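Local coordinates for protein SaTIE-TED (Staphylococcus aureus, PDB 6FX6) that is a surface-protein thioester domain of undetermined function, probably contributing to covalent attachment to host targets, as some thioester domains of other bacterial surface proteins do, at residues K149-L163 with I179-N191. Residues are numbered along the deposited sequence; the frame is centred on the assembly and turned at random.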
loop_
_atom_site.group_PDB
_atom_site.type_symbol
_atom_site.label_atom_id
_atom_site.label_comp_id
_atom_site.label_asym_id
_atom_site.label_seq_id
_atom_site.Cartn_x
_atom_site.Cartn_y
_atom_site.Cartn_z
ATOM N N LYS A 149 22.176 -25.507 12.633
ATOM C CA LYS A 149 23.472 -26.052 12.220
ATOM C C LYS A 149 23.603 -26.023 10.706
ATOM O O LYS A 149 22.620 -26.241 9.992
ATOM C CB LYS A 149 23.655 -27.482 12.730
ATOM C CG LYS A 149 23.600 -27.583 14.245
ATOM C CD LYS A 149 24.395 -28.758 14.781
ATOM C CE LYS A 149 24.483 -28.694 16.299
ATOM N NZ LYS A 149 25.362 -29.759 16.853
ATOM N N VAL A 150 24.815 -25.745 10.227
ATOM C CA VAL A 150 25.117 -25.775 8.792
ATOM C C VAL A 150 24.807 -27.160 8.226
ATOM O O VAL A 150 25.185 -28.174 8.818
ATOM C CB VAL A 150 26.597 -25.390 8.511
ATOM C CG1 VAL A 150 27.048 -25.815 7.114
ATOM C CG2 VAL A 150 26.794 -23.891 8.700
ATOM N N GLY A 151 24.105 -27.185 7.095
ATOM C CA GLY A 151 23.715 -28.429 6.439
ATOM C C GLY A 151 22.300 -28.863 6.773
ATOM O O GLY A 151 21.550 -29.249 5.877
ATOM N N GLU A 152 21.928 -28.791 8.054
ATOM C CA GLU A 152 20.665 -29.355 8.539
ATOM C C GLU A 152 19.468 -28.463 8.214
ATOM O O GLU A 152 19.399 -27.313 8.644
ATOM C CB GLU A 152 20.734 -29.608 10.048
ATOM C CG GLU A 152 21.815 -30.604 10.455
ATOM C CD GLU A 152 21.782 -30.965 11.937
ATOM O OE1 GLU A 152 21.267 -30.169 12.757
ATOM O OE2 GLU A 152 22.282 -32.056 12.285
ATOM N N LYS A 153 18.527 -29.007 7.450
ATOM C CA LYS A 153 17.319 -28.284 7.082
ATOM C C LYS A 153 16.462 -28.044 8.331
ATOM O O LYS A 153 16.244 -28.959 9.128
ATOM C CB LYS A 153 16.537 -29.052 6.003
ATOM C CG LYS A 153 15.343 -28.283 5.442
ATOM C CD LYS A 153 15.226 -28.356 3.921
ATOM C CE LYS A 153 14.347 -29.498 3.445
ATOM N NZ LYS A 153 14.108 -29.439 1.972
ATOM N N GLY A 154 16.023 -26.799 8.503
ATOM C CA GLY A 154 15.195 -26.381 9.635
ATOM C C GLY A 154 13.799 -25.987 9.181
ATOM O O GLY A 154 13.619 -25.447 8.082
ATOM N N VAL A 155 12.815 -26.271 10.034
ATOM C CA VAL A 155 11.414 -25.954 9.780
ATOM C C VAL A 155 10.916 -25.094 10.938
ATOM O O VAL A 155 11.129 -25.433 12.097
ATOM C CB VAL A 155 10.575 -27.240 9.653
ATOM C CG1 VAL A 155 9.082 -26.926 9.574
ATOM C CG2 VAL A 155 11.025 -28.029 8.428
ATOM N N PHE A 156 10.266 -23.980 10.613
ATOM C CA PHE A 156 9.760 -23.045 11.613
ATOM C C PHE A 156 8.298 -22.775 11.315
ATOM O O PHE A 156 7.962 -22.309 10.221
ATOM C CB PHE A 156 10.568 -21.751 11.593
ATOM C CG PHE A 156 12.040 -21.966 11.786
ATOM C CD1 PHE A 156 12.557 -22.213 13.052
ATOM C CD2 PHE A 156 12.910 -21.961 10.696
ATOM C CE1 PHE A 156 13.920 -22.434 13.235
ATOM C CE2 PHE A 156 14.273 -22.178 10.871
ATOM C CZ PHE A 156 14.778 -22.414 12.142
ATOM N N VAL A 157 7.437 -23.096 12.281
ATOM C CA VAL A 157 5.998 -22.984 12.114
ATOM C C VAL A 157 5.542 -21.605 12.574
ATOM O O VAL A 157 5.890 -21.163 13.665
ATOM C CB VAL A 157 5.248 -24.069 12.923
ATOM C CG1 VAL A 157 3.735 -23.909 12.783
ATOM C CG2 VAL A 157 5.680 -25.461 12.475
ATOM N N ASP A 158 4.760 -20.938 11.732
ATOM C CA ASP A 158 4.086 -19.699 12.099
ATOM C C ASP A 158 2.711 -20.032 12.687
ATOM O O ASP A 158 1.759 -20.256 11.946
ATOM C CB ASP A 158 3.939 -18.791 10.871
ATOM C CG ASP A 158 3.140 -17.523 11.158
ATOM O OD1 ASP A 158 3.001 -17.145 12.339
ATOM O OD2 ASP A 158 2.646 -16.906 10.190
ATOM N N THR A 159 2.610 -20.035 14.013
ATOM C CA THR A 159 1.332 -20.269 14.699
ATOM C C THR A 159 0.328 -19.104 14.584
ATOM O O THR A 159 -0.834 -19.278 14.949
ATOM C CB THR A 159 1.535 -20.619 16.193
ATOM O OG1 THR A 159 2.340 -19.619 16.828
ATOM C CG2 THR A 159 2.213 -21.970 16.340
ATOM N N ASN A 160 0.760 -17.936 14.092
ATOM C CA ASN A 160 -0.160 -16.814 13.796
ATOM C C ASN A 160 -0.900 -16.917 12.448
ATOM O O ASN A 160 -1.755 -16.076 12.166
ATOM C CB ASN A 160 0.571 -15.455 13.860
ATOM C CG ASN A 160 0.588 -14.847 15.252
ATOM O OD1 ASN A 160 0.471 -15.541 16.264
ATOM N ND2 ASN A 160 0.749 -13.528 15.306
ATOM N N ASN A 161 -0.559 -17.906 11.613
ATOM C CA ASN A 161 -1.279 -18.173 10.358
ATOM C C ASN A 161 -1.222 -16.959 9.397
ATOM O O ASN A 161 -2.253 -16.482 8.905
ATOM C CB ASN A 161 -2.731 -18.624 10.675
ATOM C CG ASN A 161 -3.496 -19.133 9.452
ATOM O OD1 ASN A 161 -2.928 -19.743 8.542
ATOM N ND2 ASN A 161 -4.802 -18.881 9.435
ATOM N N THR A 162 -0.009 -16.465 9.146
ATOM C CA THR A 162 0.199 -15.288 8.286
ATOM C C THR A 162 1.024 -15.530 7.019
ATOM O O THR A 162 1.136 -14.624 6.196
ATOM C CB THR A 162 0.904 -14.140 9.050
ATOM O OG1 THR A 162 2.226 -14.551 9.419
ATOM C CG2 THR A 162 0.117 -13.734 10.294
ATOM N N LEU A 163 1.588 -16.723 6.833
ATOM C CA LEU A 163 2.565 -16.918 5.751
ATOM C C LEU A 163 1.975 -16.906 4.337
ATOM O O LEU A 163 2.704 -16.623 3.388
ATOM C CB LEU A 163 3.417 -18.171 5.989
ATOM C CG LEU A 163 4.224 -18.195 7.298
ATOM C CD1 LEU A 163 5.251 -19.317 7.274
ATOM C CD2 LEU A 163 4.914 -16.863 7.585
ATOM N N ILE A 179 8.617 -21.069 1.681
ATOM C CA ILE A 179 7.369 -21.203 2.435
ATOM C C ILE A 179 6.541 -22.383 1.883
ATOM O O ILE A 179 6.438 -22.582 0.669
ATOM C CB ILE A 179 6.573 -19.870 2.423
ATOM C CG1 ILE A 179 7.299 -18.839 3.303
ATOM C CG2 ILE A 179 5.139 -20.059 2.918
ATOM C CD1 ILE A 179 6.863 -17.405 3.108
ATOM N N GLU A 180 5.974 -23.167 2.797
ATOM C CA GLU A 180 5.044 -24.242 2.462
ATOM C C GLU A 180 3.927 -24.221 3.518
ATOM O O GLU A 180 4.131 -24.647 4.657
ATOM C CB GLU A 180 5.789 -25.585 2.424
ATOM C CG GLU A 180 5.103 -26.669 1.609
ATOM C CD GLU A 180 5.915 -27.957 1.494
ATOM O OE1 GLU A 180 5.408 -28.918 0.873
ATOM O OE2 GLU A 180 7.050 -28.027 2.017
ATOM N N GLY A 181 2.768 -23.679 3.146
ATOM C CA GLY A 181 1.659 -23.484 4.083
ATOM C C GLY A 181 2.016 -22.485 5.178
ATOM O O GLY A 181 2.302 -21.318 4.894
ATOM N N ASN A 182 2.020 -22.949 6.427
ATOM C CA ASN A 182 2.459 -22.133 7.567
ATOM C C ASN A 182 3.856 -22.498 8.080
ATOM O O ASN A 182 4.222 -22.123 9.194
ATOM C CB ASN A 182 1.413 -22.194 8.693
ATOM C CG ASN A 182 0.284 -21.211 8.482
ATOM O OD1 ASN A 182 0.515 -20.065 8.085
ATOM N ND2 ASN A 182 -0.943 -21.645 8.752
ATOM N N LYS A 183 4.647 -23.177 7.247
ATOM C CA LYS A 183 5.999 -23.583 7.608
ATOM C C LYS A 183 7.020 -22.780 6.800
ATOM O O LYS A 183 6.869 -22.614 5.588
ATOM C CB LYS A 183 6.183 -25.081 7.358
ATOM C CG LYS A 183 5.089 -25.949 7.960
ATOM C CD LYS A 183 5.586 -27.354 8.272
ATOM C CE LYS A 183 4.484 -28.228 8.854
ATOM N NZ LYS A 183 5.033 -29.407 9.582
ATOM N N LEU A 184 8.035 -22.263 7.490
ATOM C CA LEU A 184 9.195 -21.651 6.857
ATOM C C LEU A 184 10.285 -22.713 6.825
ATOM O O LEU A 184 10.720 -23.172 7.880
ATOM C CB LEU A 184 9.662 -20.416 7.639
ATOM C CG LEU A 184 10.936 -19.719 7.130
ATOM C CD1 LEU A 184 10.741 -19.168 5.726
ATOM C CD2 LEU A 184 11.387 -18.616 8.083
ATOM N N ILE A 185 10.706 -23.095 5.617
ATOM C CA ILE A 185 11.664 -24.180 5.391
ATOM C C ILE A 185 13.019 -23.551 5.072
ATOM O O ILE A 185 13.153 -22.838 4.085
ATOM C CB ILE A 185 11.234 -25.085 4.200
ATOM C CG1 ILE A 185 9.755 -25.500 4.297
ATOM C CG2 ILE A 185 12.132 -26.313 4.085
ATOM C CD1 ILE A 185 9.385 -26.282 5.536
ATOM N N VAL A 186 14.025 -23.842 5.893
ATOM C CA VAL A 186 15.300 -23.128 5.853
ATOM C C VAL A 186 16.490 -24.073 5.845
ATOM O O VAL A 186 16.517 -25.050 6.592
ATOM C CB VAL A 186 15.443 -22.206 7.078
ATOM C CG1 VAL A 186 16.756 -21.442 7.028
ATOM C CG2 VAL A 186 14.270 -21.243 7.157
ATOM N N THR A 187 17.476 -23.771 5.004
ATOM C CA THR A 187 18.790 -24.396 5.105
ATOM C C THR A 187 19.869 -23.328 4.907
ATOM O O THR A 187 19.732 -22.453 4.057
ATOM C CB THR A 187 18.950 -25.596 4.138
ATOM O OG1 THR A 187 20.242 -26.195 4.318
ATOM C CG2 THR A 187 18.781 -25.188 2.678
ATOM N N ALA A 188 20.914 -23.391 5.731
ATOM C CA ALA A 188 22.034 -22.457 5.679
ATOM C C ALA A 188 23.335 -23.225 5.543
ATOM O O ALA A 188 23.504 -24.269 6.174
ATOM C CB ALA A 188 22.066 -21.602 6.932
ATOM N N ASP A 189 24.250 -22.698 4.730
ATOM C CA ASP A 189 25.556 -23.333 4.485
ATOM C C ASP A 189 26.689 -22.479 5.082
ATOM O O ASP A 189 26.423 -21.462 5.724
ATOM C CB ASP A 189 25.748 -23.647 2.982
ATOM C CG ASP A 189 25.635 -22.423 2.089
ATOM O OD1 ASP A 189 26.407 -21.461 2.279
ATOM O OD2 ASP A 189 24.778 -22.430 1.176
ATOM N N LYS A 190 27.940 -22.898 4.887
ATOM C CA LYS A 190 29.110 -22.208 5.458
ATOM C C LYS A 190 29.314 -20.768 4.983
ATOM O O LYS A 190 29.961 -19.989 5.686
ATOM C CB LYS A 190 30.395 -23.003 5.203
ATOM C CG LYS A 190 30.474 -24.311 5.969
ATOM C CD LYS A 190 31.800 -25.005 5.729
ATOM C CE LYS A 190 31.775 -26.438 6.230
ATOM N NZ LYS A 190 33.050 -27.127 5.895
ATOM N N ASN A 191 28.786 -20.420 3.806
ATOM C CA ASN A 191 28.834 -19.035 3.318
ATOM C C ASN A 191 27.872 -18.104 4.044
ATOM O O ASN A 191 28.010 -16.889 3.935
ATOM C CB ASN A 191 28.546 -18.961 1.814
ATOM C CG ASN A 191 29.654 -19.552 0.968
ATOM O OD1 ASN A 191 30.715 -19.938 1.467
ATOM N ND2 ASN A 191 29.413 -19.614 -0.334
HETATM O O HOH W 1 21.086 -25.383 7.892
#
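Gly-154 with Val-186 and Phe-156 with Leu-184 form antiparallel hydrogen-bonded pairs that zip strand 154-157 onto strand 183-188. The bond from Gly-154 N to Val-186 O, 2.6 Å, is short and nearly straight (173°). Asp-158 N to Asn-182 O carries the ladder beyond the strand, and Gly-151 N to Ala-188 O resumes it past a gap, where a water accepts from Ala-188 N and lies 2.7 Å from both Lys-149 O and Glu-152 O.

Apolar contacts line both faces. On one, Val-155 CG2 lies alongside Ile-185 CD1 at 3.8 Å, while Val-155 CG1 meets the aliphatic CD of Lys-183. The bent chain of Lys-153 slants over Ile-185 CG2. On the other face, Phe-156 CG is anti to the carbonyl carbon (chi1 -56°), which brings the ring edge at CE2 to Val-186 CG2, 3.8 Å away; Leu-235 of strand 231-238 touches both residues.

Beyond the strands, Asn-182 ND2 donates to Asn-161 OD1 (2.8 Å), the amide planes 81° apart. Leu-163 packs against the 180-183 hairpin turn, CB on Gly-181 O and Ile-179 CG2, CD1 on Asn-182 O. In the type I turn 158-161, Asp-158 OD1 accepts from Asn-160 N (an Asx turn); OD2 takes Thr-162 N and OG1.

The ladder thus adds 154-157 to 183-188, which also pairs with 175-180; an Asn-Asn bond links the two turns, and Asp-158 braces its own from within.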